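Alcohol oxidase (Myceliophthora thermophila, PDB 6F74) is a VAO-type flavoprotein that binds FAD and probably uses oxygen to oxidise a substrate, as members of its oxidoreductase family do. Local coordinates at residues Gly256-Leu261 against Ala286-Gly291; Lys558-His563 against Thr580-Glu585. All blocks are in the same frame, centred on the assembly; numbering follows the deposited sequence.

Interaction 1 (Gly256-Leu261 against Ala286-Gly291); sequences GADQVL and AIRGGG
R288 lays its side chain across the turn that leads from helix 256-259 into strand 260-266, and meets A257, D258 and V260 in succession. Its CG stands anti to the carbonyl carbon (chi1 -71°), where it lies 4.0 Å from V260 CB and also touches the carbonyl oxygen of A257. The chain is extended at chi2 and then bends at chi3 (52°), which swings NE back over the turn. R288 NE donates to A257 O at 2.9 Å, a bond somewhat bent at nitrogen and reaching the oxygen from outside the carbonyl plane. The same oxygen also receives a weak bond from V260 N within the turn. One step further out, R288 NH2 forms a salt bridge with D258 OD1, also at 2.9 Å. The carboxylate and guanidinium planes are 79° apart, so the two ions do not pair side by side through two bonds; NH2 instead comes to OD1 from above the carboxylate plane. V260 O lies over one face of the guanidinium, 3.5 Å above it and toward its rim. Near the backbone of the arginine, A257 CB rests 3.8 Å from R288 C. G289, which follows, has a positive phi at which a side chain would collide with the carbonyl oxygen of R288.

The polar ends have further partners: S486 and D484 bind the guanidinium, while S487 and R494 bind the carboxylate of D258. This buried cluster of alternating charges is likely to keep both groups ionised. The arrangement is that of a buried arginine tying the glycine-rich loop after helix 281-287 to the start of a sheet strand, within the FAD-binding part of a VAO-type fold.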
ATOM      1  N   GLY A 256       2.287  10.163  -4.940  1.00 21.05           N
ATOM      2  CA  GLY A 256       2.913  10.426  -3.649  1.00 21.06           C
ATOM      3  C   GLY A 256       4.425  10.537  -3.719  1.00 21.35           C
ATOM      4  O   GLY A 256       5.038  11.435  -3.155  1.00 21.75           O
ATOM      5  N   ALA A 257       5.021   9.622  -4.443  1.00 21.21           N
ATOM      6  CA  ALA A 257       6.476   9.634  -4.659  1.00 21.54           C
ATOM      7  C   ALA A 257       6.958  10.947  -5.208  1.00 22.27           C
ATOM      8  O   ALA A 257       8.032  11.401  -4.843  1.00 22.65           O
ATOM      9  CB  ALA A 257       6.892   8.525  -5.590  1.00 21.40           C
ATOM     10  N   ASP A 258       6.177  11.554  -6.088  1.00 22.54           N
ATOM     11  CA  ASP A 258       6.550  12.830  -6.681  1.00 23.32           C
ATOM     12  C   ASP A 258       6.221  14.065  -5.850  1.00 23.67           C
ATOM     13  O   ASP A 258       6.610  15.148  -6.221  1.00 24.40           O
ATOM     14  CB  ASP A 258       5.976  12.929  -8.110  1.00 23.56           C
ATOM     15  CG  ASP A 258       6.699  12.018  -9.093  1.00 23.58           C
ATOM     16  OD1 ASP A 258       7.865  11.609  -8.810  1.00 23.63           O
ATOM     17  OD2 ASP A 258       6.103  11.740 -10.153  1.00 23.60           O
ATOM     18  N   GLN A 259       5.528  13.881  -4.732  1.00 23.23           N
ATOM     19  CA  GLN A 259       5.346  14.945  -3.746  1.00 23.59           C
ATOM     20  C   GLN A 259       6.585  15.173  -2.900  1.00 23.86           C
ATOM     21  O   GLN A 259       6.767  16.252  -2.354  1.00 24.43           O
ATOM     22  CB  GLN A 259       4.143  14.652  -2.845  1.00 23.09           C
ATOM     23  CG  GLN A 259       2.827  14.416  -3.588  1.00 22.83           C
ATOM     24  CD  GLN A 259       2.429  15.528  -4.515  1.00 23.46           C
ATOM     25  OE1 GLN A 259       2.730  16.679  -4.286  1.00 24.12           O
ATOM     26  NE2 GLN A 259       1.678  15.180  -5.544  1.00 23.29           N
ATOM     27  N   VAL A 260       7.457  14.175  -2.823  1.00 23.50           N
ATOM     28  CA  VAL A 260       8.598  14.220  -1.916  1.00 23.66           C
ATOM     29  C   VAL A 260       9.650  15.185  -2.462  1.00 24.53           C
ATOM     30  O   VAL A 260      10.193  14.981  -3.538  1.00 24.74           O
ATOM     31  CB  VAL A 260       9.220  12.822  -1.692  1.00 23.06           C
ATOM     32  CG1 VAL A 260      10.356  12.884  -0.668  1.00 23.23           C
ATOM     33  CG2 VAL A 260       8.174  11.824  -1.218  1.00 22.28           C
ATOM     34  N   LEU A 261       9.929  16.228  -1.687  1.00 25.10           N
ATOM     35  CA  LEU A 261      10.909  17.257  -2.048  1.00 26.05           C
ATOM     36  C   LEU A 261      12.303  16.957  -1.523  1.00 26.19           C
ATOM     37  O   LEU A 261      13.306  17.293  -2.172  1.00 26.82           O
ATOM     38  CB  LEU A 261      10.460  18.589  -1.485  1.00 26.71           C
ATOM     39  CG  LEU A 261       9.202  19.154  -2.145  1.00 26.82           C
ATOM     40  CD1 LEU A 261       8.577  20.215  -1.250  1.00 27.29           C
ATOM     41  CD2 LEU A 261       9.539  19.679  -3.557  1.00 27.47           C
ATOM     42  N   ALA A 286      15.879   6.805  -5.738  1.00 23.39           N
ATOM     43  CA  ALA A 286      15.543   5.442  -5.288  1.00 22.70           C
ATOM     44  C   ALA A 286      14.329   5.386  -4.344  1.00 22.03           C
ATOM     45  O   ALA A 286      13.432   4.550  -4.518  1.00 21.57           O
ATOM     46  CB  ALA A 286      16.747   4.818  -4.619  1.00 22.73           C
ATOM     47  N   ILE A 287      14.295   6.270  -3.353  1.00 22.05           N
ATOM     48  CA  ILE A 287      13.153   6.279  -2.408  1.00 21.50           C
ATOM     49  C   ILE A 287      11.854   6.811  -3.000  1.00 21.45           C
ATOM     50  O   ILE A 287      10.796   6.627  -2.403  1.00 21.01           O
ATOM     51  CB  ILE A 287      13.451   7.011  -1.085  1.00 21.57           C
ATOM     52  CG1 ILE A 287      13.744   8.505  -1.292  1.00 22.25           C
ATOM     53  CG2 ILE A 287      14.621   6.350  -0.385  1.00 21.53           C
ATOM     54  CD1 ILE A 287      13.468   9.335  -0.037  1.00 22.30           C
ATOM     55  N   ARG A 288      11.941   7.493  -4.146  1.00 21.97           N
ATOM     56  CA  ARG A 288      10.770   8.010  -4.851  1.00 21.99           C
ATOM     57  C   ARG A 288      10.358   7.080  -5.989  1.00 21.85           C
ATOM     58  O   ARG A 288      10.377   7.460  -7.158  1.00 22.29           O
ATOM     59  CB  ARG A 288      11.083   9.417  -5.376  1.00 22.73           C
ATOM     60  CG  ARG A 288      11.173  10.474  -4.284  1.00 22.95           C
ATOM     61  CD  ARG A 288      11.504  11.845  -4.841  1.00 23.78           C
ATOM     62  NE  ARG A 288      10.597  12.231  -5.940  1.00 23.95           N
ATOM     63  CZ  ARG A 288      10.876  13.108  -6.905  1.00 24.70           C
ATOM     64  NH1 ARG A 288      12.039  13.744  -6.949  1.00 25.40           N
ATOM     65  NH2 ARG A 288       9.985  13.358  -7.861  1.00 24.80           N
ATOM     66  N   GLY A 289       9.966   5.859  -5.642  1.00 21.28           N
ATOM     67  CA  GLY A 289       9.500   4.855  -6.618  1.00 21.14           C
ATOM     68  C   GLY A 289      10.214   3.508  -6.603  1.00 21.00           C
ATOM     69  O   GLY A 289       9.723   2.541  -7.199  1.00 20.85           O
ATOM     70  N   GLY A 290      11.355   3.419  -5.927  1.00 21.09           N
ATOM     71  CA  GLY A 290      12.134   2.187  -5.870  1.00 21.02           C
ATOM     72  C   GLY A 290      11.912   1.332  -4.656  1.00 20.47           C
ATOM     73  O   GLY A 290      12.703   0.445  -4.393  1.00 20.46           O
ATOM     74  N   GLY A 291      10.844   1.605  -3.910  1.00 20.07           N
ATOM     75  CA  GLY A 291      10.493   0.817  -2.767  1.00 19.60           C
ATOM     76  C   GLY A 291      11.245   1.148  -1.508  1.00 19.55           C
ATOM     77  O   GLY A 291      11.908   2.165  -1.435  1.00 19.88           O
TER

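Interaction 2 (Lys558-His563 against Thr580-Glu585); sequences KNYAQH and TCVGAE
Y560 and E585 reach toward each other tip to tip, the phenol coming from helix 560-570 and the carboxylate from the loop before strand 587-588. Y560 OH donates to the syn lone pair of E585 OE2 at 2.5 Å, with OE1 also close, 2.8 Å from Y560 OH, and the ring and carboxylate planes are turned 33° apart. OE2 lies at the edge of the ring, near its plane. On the glutamate side, CG sits between the backbone N and the carbonyl carbon (chi1 68°), and a bend at chi2 of -88° turns CD aside from the line of an extended chain. The hydroxyl also accepts a fairly straight bond from G583 N, 3.1 Å from Y560 OH. One oxygen thus serves as donor and acceptor at once, joining a side chain and a backbone amide of the same loop.

That amide belongs to a type II beta turn from C581 to A584, with G583 at its third position, where the positive phi suits glycine. The turn belongs to the berberine-bridge-enzyme-like C-terminal region, and C581 is fixed by a disulfide to C578.

V582, at the second position of the turn, also points its tip at the tyrosine: CG2 is 3.9 Å from Y560 CE1. Its two methyls are shared with the next helical turn, CG2 lying 3.8 Å from H563 CB and CG1 3.7 Å from H563 C. A phenylalanine in place of Y560 would probably leave both the G583 amide and the E585 carboxylate without their partner at the ring tip, and the glutamate chain set free to turn. Around this group, I552 of helix 551-556 touches Y560.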
ATOM      1  N   LYS A 558      12.162  -0.773 -15.983  1.00 24.60           N
ATOM      2  CA  LYS A 558      13.473  -0.405 -16.499  1.00 25.37           C
ATOM      3  C   LYS A 558      14.290   0.478 -15.550  1.00 25.29           C
ATOM      4  O   LYS A 558      15.486   0.616 -15.743  1.00 25.88           O
ATOM      5  CB  LYS A 558      13.302   0.298 -17.853  1.00 26.09           C
ATOM      6  CG  LYS A 558      12.623  -0.573 -18.875  1.00 26.31           C
ATOM      7  CD  LYS A 558      12.792   0.056 -20.255  1.00 27.22           C
ATOM      8  CE  LYS A 558      11.821  -0.543 -21.242  1.00 27.38           C
ATOM      9  NZ  LYS A 558      12.261  -0.213 -22.630  1.00 28.43           N
ATOM     10  N   ASN A 559      13.667   1.037 -14.515  1.00 24.62           N
ATOM     11  CA  ASN A 559      14.417   1.749 -13.465  1.00 24.52           C
ATOM     12  C   ASN A 559      15.229   0.816 -12.560  1.00 24.26           C
ATOM     13  O   ASN A 559      15.978   1.304 -11.727  1.00 24.25           O
ATOM     14  CB  ASN A 559      13.470   2.561 -12.566  1.00 23.92           C
ATOM     15  CG  ASN A 559      12.803   3.695 -13.293  1.00 24.22           C
ATOM     16  OD1 ASN A 559      13.207   4.042 -14.400  1.00 24.94           O
ATOM     17  ND2 ASN A 559      11.771   4.282 -12.675  1.00 23.73           N
ATOM     18  N   TYR A 560      15.084  -0.503 -12.708  1.00 24.11           N
ATOM     19  CA  TYR A 560      15.577  -1.423 -11.706  1.00 23.74           C
ATOM     20  C   TYR A 560      17.096  -1.358 -11.520  1.00 24.23           C
ATOM     21  O   TYR A 560      17.556  -1.300 -10.396  1.00 23.92           O
ATOM     22  CB  TYR A 560      15.121  -2.857 -12.000  1.00 23.62           C
ATOM     23  CG  TYR A 560      15.507  -3.775 -10.898  1.00 23.23           C
ATOM     24  CD1 TYR A 560      14.863  -3.728  -9.678  1.00 22.50           C
ATOM     25  CD2 TYR A 560      16.579  -4.649 -11.044  1.00 23.66           C
ATOM     26  CE1 TYR A 560      15.258  -4.547  -8.622  1.00 22.19           C
ATOM     27  CE2 TYR A 560      16.977  -5.474 -10.003  1.00 23.34           C
ATOM     28  CZ  TYR A 560      16.311  -5.412  -8.798  1.00 22.60           C
ATOM     29  OH  TYR A 560      16.724  -6.208  -7.771  1.00 22.34           O
ATOM     30  N   ALA A 561      17.846  -1.371 -12.609  1.00 25.04           N
ATOM     31  CA  ALA A 561      19.307  -1.315 -12.574  1.00 25.64           C
ATOM     32  C   ALA A 561      19.822  -0.109 -11.773  1.00 25.62           C
ATOM     33  O   ALA A 561      20.794  -0.233 -11.009  1.00 25.67           O
ATOM     34  CB  ALA A 561      19.879  -1.278 -13.993  1.00 26.62           C
ATOM     35  N   GLN A 562      19.163   1.030 -11.931  1.00 25.59           N
ATOM     36  CA  GLN A 562      19.498   2.234 -11.167  1.00 25.61           C
ATOM     37  C   GLN A 562      19.073   2.112  -9.725  1.00 24.77           C
ATOM     38  O   GLN A 562      19.790   2.564  -8.835  1.00 24.80           O
ATOM     39  CB  GLN A 562      18.831   3.466 -11.766  1.00 25.87           C
ATOM     40  CG  GLN A 562      19.779   4.498 -12.323  1.00 26.82           C
ATOM     41  CD  GLN A 562      19.066   5.521 -13.201  1.00 27.20           C
ATOM     42  OE1 GLN A 562      19.596   6.618 -13.398  1.00 27.88           O
ATOM     43  NE2 GLN A 562      17.858   5.175 -13.722  1.00 26.80           N
ATOM     44  N   HIS A 563      17.914   1.518  -9.466  1.00 24.07           N
ATOM     45  CA  HIS A 563      17.512   1.287  -8.081  1.00 23.33           C
ATOM     46  C   HIS A 563      18.525   0.375  -7.392  1.00 23.28           C
ATOM     47  O   HIS A 563      19.013   0.676  -6.295  1.00 23.12           O
ATOM     48  CB  HIS A 563      16.117   0.682  -7.990  1.00 22.69           C
ATOM     49  CG  HIS A 563      15.022   1.604  -8.424  1.00 22.63           C
ATOM     50  ND1 HIS A 563      15.086   2.969  -8.275  1.00 22.87           N
ATOM     51  CD2 HIS A 563      13.813   1.342  -8.967  1.00 22.38           C
ATOM     52  CE1 HIS A 563      13.971   3.513  -8.725  1.00 22.78           C
ATOM     53  NE2 HIS A 563      13.187   2.549  -9.169  1.00 22.47           N
ATOM     54  N   THR A 580      10.823  -8.907  -1.752  1.00 19.18           N
ATOM     55  CA  THR A 580      10.546  -8.224  -3.030  1.00 19.37           C
ATOM     56  C   THR A 580      11.208  -6.851  -3.188  1.00 19.43           C
ATOM     57  O   THR A 580      11.120  -6.269  -4.275  1.00 19.68           O
ATOM     58  CB  THR A 580       9.029  -8.009  -3.369  1.00 19.18           C
ATOM     59  OG1 THR A 580       8.459  -6.950  -2.583  1.00 18.82           O
ATOM     60  CG2 THR A 580       8.214  -9.284  -3.240  1.00 19.18           C
ATOM     61  N   CYS A 581      11.853  -6.325  -2.149  1.00 19.28           N
ATOM     62  CA  CYS A 581      12.487  -5.012  -2.231  1.00 19.41           C
ATOM     63  C   CYS A 581      13.675  -5.122  -3.170  1.00 19.93           C
ATOM     64  O   CYS A 581      14.129  -6.234  -3.518  1.00 20.15           O
ATOM     65  CB  CYS A 581      12.893  -4.480  -0.842  1.00 19.19           C
ATOM     66  SG  CYS A 581      11.479  -4.294   0.268  1.00 18.69           S
ATOM     67  N   VAL A 582      14.136  -3.970  -3.642  1.00 20.20           N
ATOM     68  CA  VAL A 582      15.221  -3.959  -4.617  1.00 20.78           C
ATOM     69  C   VAL A 582      16.435  -4.665  -3.987  1.00 20.91           C
ATOM     70  O   VAL A 582      16.816  -4.362  -2.828  1.00 20.69           O
ATOM     71  CB  VAL A 582      15.558  -2.515  -5.029  1.00 21.10           C
ATOM     72  CG1 VAL A 582      16.878  -2.449  -5.764  1.00 21.76           C
ATOM     73  CG2 VAL A 582      14.423  -1.952  -5.891  1.00 21.09           C
ATOM     74  N   GLY A 583      17.009  -5.608  -4.741  1.00 21.32           N
ATOM     75  CA  GLY A 583      18.163  -6.370  -4.263  1.00 21.52           C
ATOM     76  C   GLY A 583      17.876  -7.624  -3.473  1.00 21.21           C
ATOM     77  O   GLY A 583      18.811  -8.333  -3.142  1.00 21.42           O
ATOM     78  N   ALA A 584      16.598  -7.911  -3.202  1.00 20.77           N
ATOM     79  CA  ALA A 584      16.210  -9.029  -2.343  1.00 20.49           C
ATOM     80  C   ALA A 584      16.563 -10.391  -2.916  1.00 20.91           C
ATOM     81  O   ALA A 584      16.715 -11.352  -2.171  1.00 20.85           O
ATOM     82  CB  ALA A 584      14.710  -8.957  -2.034  1.00 20.03           C
ATOM     83  N   GLU A 585      16.717 -10.462  -4.234  1.00 21.39           N
ATOM     84  CA  GLU A 585      17.138 -11.683  -4.914  1.00 21.93           C
ATOM     85  C   GLU A 585      18.549 -12.157  -4.574  1.00 22.30           C
ATOM     86  O   GLU A 585      18.919 -13.288  -4.932  1.00 22.76           O
ATOM     87  CB  GLU A 585      17.012 -11.517  -6.443  1.00 22.44           C
ATOM     88  CG  GLU A 585      17.983 -10.524  -7.093  1.00 22.84           C
ATOM     89  CD  GLU A 585      17.494  -9.086  -7.134  1.00 22.53           C
ATOM     90  OE1 GLU A 585      16.597  -8.654  -6.320  1.00 21.89           O
ATOM     91  OE2 GLU A 585      18.041  -8.378  -8.013  1.00 23.00           O
TER

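How the interactions relate
The two contacts come in series along the chain, interaction 1 closing before interaction 2 opens, and their centres lie 14 Å apart. Interaction 1 belongs to the antiparallel sheet that includes strand 260-266 and to helix 281-287, interaction 2 to helix 560-570 and the loop before strand 587-588. They touch: G290 O lies 3.3 Å from V582 CG2, and G290 CA is 3.5 Å from H563 NE2. Y294 bridges them: its hydroxyl is bonded to G290 O, and the side chains of H563 and V582 touch Y294. The glycine-rich loop of 286-291 therefore sits between the FAD-binding part and the C-terminal berberine-like region, with the side chain of A257 about 10 Å from FAD.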